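PDB 4Y25: poly-beta-1,6-N-acetyl-D-glucosamine export protein from Escherichia coli, which exports the biofilm adhesin poly-beta-1,6-N-acetyl-D-glucosamine, apparently in partially N-deacetylated form, across the bacterial outer membrane. Local coordinates for residues P206-H220 with E231-K244. Residues are numbered along the deposited sequence; the frame is centred on the assembly and turned at random.
Sequences PIKTFDIVPAFEASH and EQIFSAGVGASWQK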
ATOM      1  N   PRO A 206     -19.283  -1.688   2.498  1.00 92.89           N
ATOM      2  CA  PRO A 206     -19.848  -3.034   2.357  1.00 79.44           C
ATOM      3  C   PRO A 206     -19.883  -3.774   3.691  1.00101.53           C
ATOM      4  O   PRO A 206     -18.905  -3.746   4.437  1.00128.16           O
ATOM      5  CB  PRO A 206     -18.895  -3.714   1.371  1.00 85.81           C
ATOM      6  CG  PRO A 206     -17.603  -2.989   1.545  1.00 97.43           C
ATOM      7  CD  PRO A 206     -17.986  -1.564   1.809  1.00 87.62           C
ATOM      8  N   ILE A 207     -21.005  -4.425   3.978  1.00 88.38           N
ATOM      9  CA  ILE A 207     -21.228  -5.049   5.277  1.00 94.83           C
ATOM     10  C   ILE A 207     -20.342  -6.271   5.500  1.00101.35           C
ATOM     11  O   ILE A 207     -19.753  -6.433   6.569  1.00118.32           O
ATOM     12  CB  ILE A 207     -22.697  -5.464   5.441  1.00 98.51           C
ATOM     13  CG1 ILE A 207     -23.585  -4.223   5.507  1.00108.43           C
ATOM     14  CG2 ILE A 207     -22.884  -6.299   6.695  1.00 86.32           C
ATOM     15  CD1 ILE A 207     -24.977  -4.448   4.958  1.00128.73           C
ATOM     16  N   LYS A 208     -20.253  -7.131   4.492  1.00 92.92           N
ATOM     17  CA  LYS A 208     -19.429  -8.331   4.593  1.00100.01           C
ATOM     18  C   LYS A 208     -18.963  -8.788   3.214  1.00105.16           C
ATOM     19  O   LYS A 208     -19.742  -9.323   2.427  1.00 99.80           O
ATOM     20  CB  LYS A 208     -20.198  -9.451   5.299  1.00 89.23           C
ATOM     21  CG  LYS A 208     -19.340 -10.640   5.695  1.00 91.39           C
ATOM     22  CD  LYS A 208     -20.063 -11.543   6.683  1.00 95.81           C
ATOM     23  CE  LYS A 208     -20.332 -10.822   7.995  1.00108.74           C
ATOM     24  NZ  LYS A 208     -20.983 -11.707   9.000  1.00119.98           N
ATOM     25  N   THR A 209     -17.683  -8.566   2.933  1.00104.45           N
ATOM     26  CA  THR A 209     -17.105  -8.901   1.638  1.00 94.26           C
ATOM     27  C   THR A 209     -15.998  -9.940   1.793  1.00102.30           C
ATOM     28  O   THR A 209     -15.233  -9.907   2.757  1.00 95.26           O
ATOM     29  CB  THR A 209     -16.539  -7.650   0.939  1.00 99.80           C
ATOM     30  OG1 THR A 209     -17.516  -6.602   0.973  1.00124.01           O
ATOM     31  CG2 THR A 209     -16.175  -7.950  -0.509  1.00 98.46           C
ATOM     32  N   PHE A 210     -15.921 -10.867   0.845  1.00100.27           N
ATOM     33  CA  PHE A 210     -14.866 -11.871   0.849  1.00 92.51           C
ATOM     34  C   PHE A 210     -14.409 -12.165  -0.574  1.00 90.95           C
ATOM     35  O   PHE A 210     -15.229 -12.428  -1.457  1.00 79.89           O
ATOM     36  CB  PHE A 210     -15.345 -13.150   1.538  1.00 92.05           C
ATOM     37  CG  PHE A 210     -14.312 -14.237   1.581  1.00 90.05           C
ATOM     38  CD1 PHE A 210     -13.224 -14.141   2.430  1.00106.11           C
ATOM     39  CD2 PHE A 210     -14.434 -15.357   0.779  1.00 91.98           C
ATOM     40  CE1 PHE A 210     -12.272 -15.140   2.474  1.00108.67           C
ATOM     41  CE2 PHE A 210     -13.486 -16.360   0.819  1.00 97.68           C
ATOM     42  CZ  PHE A 210     -12.404 -16.251   1.667  1.00 98.59           C
ATOM     43  N   ASP A 211     -13.100 -12.103  -0.795  1.00 85.92           N
ATOM     44  CA  ASP A 211     -12.541 -12.300  -2.128  1.00 88.58           C
ATOM     45  C   ASP A 211     -11.484 -13.397  -2.154  1.00 87.93           C
ATOM     46  O   ASP A 211     -10.671 -13.518  -1.239  1.00 88.98           O
ATOM     47  CB  ASP A 211     -11.928 -11.000  -2.659  1.00 81.83           C
ATOM     48  CG  ASP A 211     -12.865  -9.814  -2.540  1.00106.18           C
ATOM     49  OD1 ASP A 211     -14.094 -10.010  -2.594  1.00121.32           O
ATOM     50  OD2 ASP A 211     -12.366  -8.678  -2.398  1.00123.99           O
ATOM     51  N   ILE A 212     -11.505 -14.194  -3.215  1.00 88.73           N
ATOM     52  CA  ILE A 212     -10.434 -15.138  -3.487  1.00 76.60           C
ATOM     53  C   ILE A 212      -9.858 -14.824  -4.860  1.00 74.70           C
ATOM     54  O   ILE A 212     -10.519 -15.033  -5.875  1.00 87.97           O
ATOM     55  CB  ILE A 212     -10.921 -16.596  -3.451  1.00 75.38           C
ATOM     56  CG1 ILE A 212     -11.534 -16.923  -2.089  1.00 99.69           C
ATOM     57  CG2 ILE A 212      -9.776 -17.542  -3.764  1.00 70.16           C
ATOM     58  CD1 ILE A 212     -12.085 -18.333  -1.987  1.00 98.76           C
ATOM     59  N   VAL A 213      -8.636 -14.304  -4.892  1.00 78.05           N
ATOM     60  CA  VAL A 213      -8.008 -13.947  -6.159  1.00 88.12           C
ATOM     61  C   VAL A 213      -6.642 -14.601  -6.324  1.00 86.96           C
ATOM     62  O   VAL A 213      -5.650 -14.116  -5.781  1.00 89.08           O
ATOM     63  CB  VAL A 213      -7.835 -12.420  -6.305  1.00 81.19           C
ATOM     64  CG1 VAL A 213      -7.274 -12.087  -7.680  1.00 90.90           C
ATOM     65  CG2 VAL A 213      -9.156 -11.701  -6.080  1.00 73.43           C
ATOM     66  N   PRO A 214      -6.588 -15.718  -7.066  1.00 92.42           N
ATOM     67  CA  PRO A 214      -5.295 -16.298  -7.435  1.00 88.14           C
ATOM     68  C   PRO A 214      -4.647 -15.478  -8.542  1.00 84.76           C
ATOM     69  O   PRO A 214      -5.300 -15.157  -9.536  1.00 83.01           O
ATOM     70  CB  PRO A 214      -5.661 -17.703  -7.917  1.00 73.40           C
ATOM     71  CG  PRO A 214      -7.058 -17.580  -8.395  1.00 67.02           C
ATOM     72  CD  PRO A 214      -7.716 -16.553  -7.511  1.00 88.59           C
ATOM     73  N   ALA A 215      -3.380 -15.129  -8.362  1.00 78.31           N
ATOM     74  CA  ALA A 215      -2.696 -14.269  -9.313  1.00 72.77           C
ATOM     75  C   ALA A 215      -1.233 -14.648  -9.441  1.00 73.58           C
ATOM     76  O   ALA A 215      -0.658 -15.248  -8.531  1.00 73.46           O
ATOM     77  CB  ALA A 215      -2.827 -12.816  -8.896  1.00 59.80           C
ATOM     78  N   PHE A 216      -0.632 -14.301 -10.574  1.00 81.33           N
ATOM     79  CA  PHE A 216       0.799 -14.505 -10.746  1.00 96.76           C
ATOM     80  C   PHE A 216       1.473 -13.198 -11.131  1.00 88.04           C
ATOM     81  O   PHE A 216       0.826 -12.262 -11.599  1.00 94.36           O
ATOM     82  CB  PHE A 216       1.087 -15.585 -11.796  1.00106.63           C
ATOM     83  CG  PHE A 216       1.094 -15.081 -13.214  1.00101.07           C
ATOM     84  CD1 PHE A 216      -0.092 -14.886 -13.903  1.00107.52           C
ATOM     85  CD2 PHE A 216       2.291 -14.816 -13.863  1.00106.52           C
ATOM     86  CE1 PHE A 216      -0.084 -14.427 -15.210  1.00121.04           C
ATOM     87  CE2 PHE A 216       2.306 -14.356 -15.167  1.00 97.68           C
ATOM     88  CZ  PHE A 216       1.118 -14.161 -15.842  1.00112.51           C
ATOM     89  N   GLU A 217       2.779 -13.140 -10.911  1.00 92.35           N
ATOM     90  CA  GLU A 217       3.573 -11.994 -11.319  1.00 87.64           C
ATOM     91  C   GLU A 217       4.841 -12.496 -11.987  1.00 80.01           C
ATOM     92  O   GLU A 217       5.434 -13.481 -11.542  1.00 81.29           O
ATOM     93  CB  GLU A 217       3.905 -11.101 -10.122  1.00 76.28           C
ATOM     94  CG  GLU A 217       4.587  -9.797 -10.494  1.00 85.95           C
ATOM     95  CD  GLU A 217       4.888  -8.930  -9.286  1.00113.41           C
ATOM     96  OE1 GLU A 217       4.197  -7.906  -9.103  1.00107.92           O
ATOM     97  OE2 GLU A 217       5.817  -9.273  -8.524  1.00139.52           O
ATOM     98  N   ALA A 218       5.243 -11.831 -13.063  1.00 75.40           N
ATOM     99  CA  ALA A 218       6.442 -12.224 -13.790  1.00 73.73           C
ATOM    100  C   ALA A 218       7.368 -11.034 -13.998  1.00 64.90           C
ATOM    101  O   ALA A 218       6.999 -10.056 -14.645  1.00 65.91           O
ATOM    102  CB  ALA A 218       6.070 -12.851 -15.127  1.00 53.93           C
ATOM    103  N   SER A 219       8.567 -11.120 -13.435  1.00 80.09           N
ATOM    104  CA  SER A 219       9.576 -10.083 -13.618  1.00 80.08           C
ATOM    105  C   SER A 219      10.555 -10.483 -14.711  1.00 73.05           C
ATOM    106  O   SER A 219      11.308 -11.443 -14.555  1.00 80.74           O
ATOM    107  CB  SER A 219      10.330  -9.818 -12.313  1.00 73.48           C
ATOM    108  OG  SER A 219       9.458  -9.345 -11.302  1.00 97.08           O
ATOM    109  N   HIS A 220      10.537  -9.755 -15.821  1.00 80.22           N
ATOM    110  CA  HIS A 220      11.476 -10.017 -16.904  1.00 82.13           C
ATOM    111  C   HIS A 220      12.562  -8.951 -16.940  1.00 97.00           C
ATOM    112  O   HIS A 220      12.289  -7.765 -16.754  1.00 97.72           O
ATOM    113  CB  HIS A 220      10.756 -10.081 -18.248  1.00 91.16           C
ATOM    114  CG  HIS A 220      11.650 -10.462 -19.386  1.00107.02           C
ATOM    115  ND1 HIS A 220      11.848  -9.652 -20.483  1.00113.77           N
ATOM    116  CD2 HIS A 220      12.408 -11.566 -19.592  1.00101.71           C
ATOM    117  CE1 HIS A 220      12.684 -10.242 -21.319  1.00116.15           C
ATOM    118  NE2 HIS A 220      13.038 -11.405 -20.801  1.00105.64           N
ATOM    119  N   GLU A 231      14.067  -3.663 -15.516  1.00 76.85           N
ATOM    120  CA  GLU A 231      13.161  -4.800 -15.663  1.00 92.15           C
ATOM    121  C   GLU A 231      11.722  -4.379 -15.958  1.00 84.66           C
ATOM    122  O   GLU A 231      11.317  -3.259 -15.652  1.00 80.66           O
ATOM    123  CB  GLU A 231      13.187  -5.670 -14.404  1.00 86.50           C
ATOM    124  CG  GLU A 231      12.619  -4.993 -13.168  1.00 97.74           C
ATOM    125  CD  GLU A 231      12.336  -5.969 -12.039  1.00113.26           C
ATOM    126  OE1 GLU A 231      12.433  -7.194 -12.269  1.00113.91           O
ATOM    127  OE2 GLU A 231      12.015  -5.513 -10.921  1.00114.02           O
ATOM    128  N   GLN A 232      10.955  -5.283 -16.558  1.00 71.55           N
ATOM    129  CA  GLN A 232       9.528  -5.056 -16.752  1.00 81.77           C
ATOM    130  C   GLN A 232       8.717  -6.041 -15.920  1.00 81.11           C
ATOM    131  O   GLN A 232       9.095  -7.203 -15.756  1.00 63.20           O
ATOM    132  CB  GLN A 232       9.140  -5.173 -18.226  1.00 64.05           C
ATOM    133  CG  GLN A 232       9.349  -6.548 -18.819  1.00 81.79           C
ATOM    134  CD  GLN A 232       8.892  -6.629 -20.256  1.00 97.68           C
ATOM    135  OE1 GLN A 232       8.384  -5.655 -20.813  1.00 94.73           O
ATOM    136  NE2 GLN A 232       9.072  -7.794 -20.869  1.00100.17           N
ATOM    137  N   ILE A 233       7.594  -5.567 -15.398  1.00 79.17           N
ATOM    138  CA  ILE A 233       6.764  -6.376 -14.525  1.00 68.06           C
ATOM    139  C   ILE A 233       5.390  -6.606 -15.135  1.00 66.28           C
ATOM    140  O   ILE A 233       4.658  -5.657 -15.408  1.00 80.47           O
ATOM    141  CB  ILE A 233       6.598  -5.713 -13.149  1.00 63.81           C
ATOM    142  CG1 ILE A 233       7.966  -5.333 -12.577  1.00 70.02           C
ATOM    143  CG2 ILE A 233       5.838  -6.634 -12.210  1.00 54.82           C
ATOM    144  CD1 ILE A 233       7.908  -4.249 -11.523  1.00 91.58           C
ATOM    145  N   PHE A 234       5.045  -7.868 -15.356  1.00 71.25           N
ATOM    146  CA  PHE A 234       3.698  -8.211 -15.788  1.00 73.22           C
ATOM    147  C   PHE A 234       3.002  -9.039 -14.720  1.00 71.68           C
ATOM    148  O   PHE A 234       3.561 -10.013 -14.218  1.00 83.67           O
ATOM    149  CB  PHE A 234       3.716  -8.973 -17.113  1.00 72.51           C
ATOM    150  CG  PHE A 234       2.365  -9.468 -17.534  1.00101.00           C
ATOM    151  CD1 PHE A 234       1.351  -8.574 -17.836  1.00113.54           C
ATOM    152  CD2 PHE A 234       2.104 -10.827 -17.618  1.00115.95           C
ATOM    153  CE1 PHE A 234       0.099  -9.025 -18.220  1.00108.78           C
ATOM    154  CE2 PHE A 234       0.854 -11.283 -18.003  1.00109.19           C
ATOM    155  CZ  PHE A 234      -0.149 -10.381 -18.303  1.00 97.19           C
ATOM    156  N   SER A 235       1.782  -8.640 -14.368  1.00 68.06           N
ATOM    157  CA  SER A 235       1.007  -9.363 -13.367  1.00 80.02           C
ATOM    158  C   SER A 235      -0.441  -9.508 -13.815  1.00 79.66           C
ATOM    159  O   SER A 235      -0.997  -8.608 -14.448  1.00 71.25           O
ATOM    160  CB  SER A 235       1.069  -8.653 -12.012  1.00 67.19           C
ATOM    161  OG  SER A 235       0.492  -7.361 -12.087  1.00 73.25           O
ATOM    162  N   ALA A 236      -1.044 -10.645 -13.486  1.00 69.17           N
ATOM    163  CA  ALA A 236      -2.419 -10.927 -13.879  1.00 75.25           C
ATOM    164  C   ALA A 236      -3.124 -11.789 -12.839  1.00 84.32           C
ATOM    165  O   ALA A 236      -2.519 -12.676 -12.233  1.00 71.86           O
ATOM    166  CB  ALA A 236      -2.454 -11.606 -15.238  1.00 68.48           C
ATOM    167  N   GLY A 237      -4.410 -11.523 -12.638  1.00 72.76           N
ATOM    168  CA  GLY A 237      -5.191 -12.257 -11.662  1.00 83.89           C
ATOM    169  C   GLY A 237      -6.643 -12.408 -12.065  1.00 85.03           C
ATOM    170  O   GLY A 237      -7.256 -11.477 -12.591  1.00 69.58           O
ATOM    171  N   VAL A 238      -7.184 -13.600 -11.832  1.00 68.74           N
ATOM    172  CA  VAL A 238      -8.600 -13.869 -12.047  1.00 65.14           C
ATOM    173  C   VAL A 238      -9.169 -14.543 -10.808  1.00 75.33           C
ATOM    174  O   VAL A 238      -8.682 -15.593 -10.390  1.00 77.83           O
ATOM    175  CB  VAL A 238      -8.844 -14.767 -13.275  1.00 71.86           C
ATOM    176  CG1 VAL A 238     -10.331 -15.037 -13.440  1.00 74.11           C
ATOM    177  CG2 VAL A 238      -8.273 -14.129 -14.534  1.00 60.77           C
ATOM    178  N   GLY A 239     -10.194 -13.937 -10.216  1.00 75.24           N
ATOM    179  CA  GLY A 239     -10.776 -14.464  -8.995  1.00 79.77           C
ATOM    180  C   GLY A 239     -12.255 -14.166  -8.850  1.00 76.03           C
ATOM    181  O   GLY A 239     -12.907 -13.726  -9.794  1.00 74.32           O
ATOM    182  N   ALA A 240     -12.785 -14.412  -7.656  1.00 73.59           N
ATOM    183  CA  ALA A 240     -14.196 -14.170  -7.377  1.00 78.89           C
ATOM    184  C   ALA A 240     -14.373 -13.297  -6.139  1.00 92.41           C
ATOM    185  O   ALA A 240     -13.596 -13.387  -5.185  1.00 83.96           O
ATOM    186  CB  ALA A 240     -14.939 -15.493  -7.205  1.00 59.94           C
ATOM    187  N   SER A 241     -15.399 -12.452  -6.163  1.00 94.92           N
ATOM    188  CA  SER A 241     -15.715 -11.592  -5.029  1.00 92.40           C
ATOM    189  C   SER A 241     -17.133 -11.823  -4.533  1.00 91.38           C
ATOM    190  O   SER A 241     -18.091 -11.732  -5.301  1.00 77.54           O
ATOM    191  CB  SER A 241     -15.545 -10.121  -5.400  1.00 91.72           C
ATOM    192  OG  SER A 241     -15.948  -9.282  -4.332  1.00101.69           O
ATOM    193  N   TRP A 242     -17.265 -12.108  -3.243  1.00 93.53           N
ATOM    194  CA  TRP A 242     -18.580 -12.284  -2.644  1.00 89.62           C
ATOM    195  C   TRP A 242     -18.944 -11.113  -1.741  1.00 91.76           C
ATOM    196  O   TRP A 242     -18.116 -10.620  -0.974  1.00101.58           O
ATOM    197  CB  TRP A 242     -18.646 -13.591  -1.853  1.00 94.87           C
ATOM    198  CG  TRP A 242     -19.948 -13.780  -1.129  1.00109.77           C
ATOM    199  CD1 TRP A 242     -21.091 -14.336  -1.628  1.00110.11           C
ATOM    200  CD2 TRP A 242     -20.240 -13.414   0.226  1.00108.22           C
ATOM    201  NE1 TRP A 242     -22.075 -14.338  -0.669  1.00 92.78           N
ATOM    202  CE2 TRP A 242     -21.578 -13.778   0.478  1.00 96.32           C
ATOM    203  CE3 TRP A 242     -19.499 -12.816   1.249  1.00105.48           C
ATOM    204  CZ2 TRP A 242     -22.189 -13.565   1.711  1.00100.54           C
ATOM    205  CZ3 TRP A 242     -20.109 -12.603   2.472  1.00106.75           C
ATOM    206  CH2 TRP A 242     -21.438 -12.979   2.693  1.00 93.98           C
ATOM    207  N   GLN A 243     -20.191 -10.671  -1.849  1.00 92.99           N
ATOM    208  CA  GLN A 243     -20.724  -9.619  -0.996  1.00 89.03           C
ATOM    209  C   GLN A 243     -22.150  -9.977  -0.582  1.00102.29           C
ATOM    210  O   GLN A 243     -23.005 -10.236  -1.431  1.00108.11           O
ATOM    211  CB  GLN A 243     -20.690  -8.268  -1.715  1.00 72.36           C
ATOM    212  CG  GLN A 243     -21.146  -7.092  -0.865  1.00 80.85           C
ATOM    213  CD  GLN A 243     -21.207  -5.795  -1.652  1.00 92.11           C
ATOM    214  OE1 GLN A 243     -20.821  -5.745  -2.821  1.00105.17           O
ATOM    215  NE2 GLN A 243     -21.700  -4.739  -1.014  1.00 78.47           N
ATOM    216  N   LYS A 244     -22.394 -10.000   0.724  1.00 91.90           N
ATOM    217  CA  LYS A 244     -23.695 -10.372   1.266  1.00107.80           C
ATOM    218  C   LYS A 244     -24.762  -9.390   0.785  1.00119.97           C
ATOM    219  O   LYS A 244     -24.493  -8.193   0.668  1.00119.97           O
ATOM    220  CB  LYS A 244     -23.619 -10.441   2.796  1.00110.85           C
ATOM    221  CG  LYS A 244     -24.929 -10.445   3.564  1.00125.05           C
ATOM    222  CD  LYS A 244     -24.656 -10.931   4.991  1.00125.68           C
ATOM    223  CE  LYS A 244     -25.597 -10.334   6.025  1.00114.69           C
ATOM    224  NZ  LYS A 244     -26.756  -9.649   5.413  1.00126.75           N
TER
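Phe210 and Trp242 exchange two backbone hydrogen bonds, and such pairs recur where strands 208-213 and 215-220 run antiparallel to 231-243, in one hairpin. The ladder thins at Pro214, a residue with no N-H to give; its carbonyl takes a weak bond from Val238 N, 3.4 Å from Pro214 O. Beside this break the backbones lie near each other, Gly239 CA 4.0 Å from Val213 CA. The inward face is more buried around Asp211, Ser241 and Gln243: Ser241 OG reaches Asp211 OD1 (2.6 Å) from above the carboxylate plane, while Asp211 OD2 holds a salt bridge with Arg277. Farther along, Ile233 CG2 lies against the extended chain of Glu217, and at the other end Gln243 NE2 is bonded to Asp280. The outward face is richer in apolar groups and more exposed. Phe216 CG stands between backbone N and carbonyl carbon (chi1 85°), which brings the ring towards strand 231-243: CE1 touches Ala236 CB, and CZ comes 3.6 Å from Phe234 CE2, the ring planes 71° apart. Ile212, Phe234 and Val238 lie on the surface. Trp242 points an in-plane edge at Lys208 CG, 3.9 Å from CZ3. Largely polar inside and mostly apolar outside, this hairpin is characteristic of the PgaA outer-membrane beta-barrel, closed by 16 antiparallel strands.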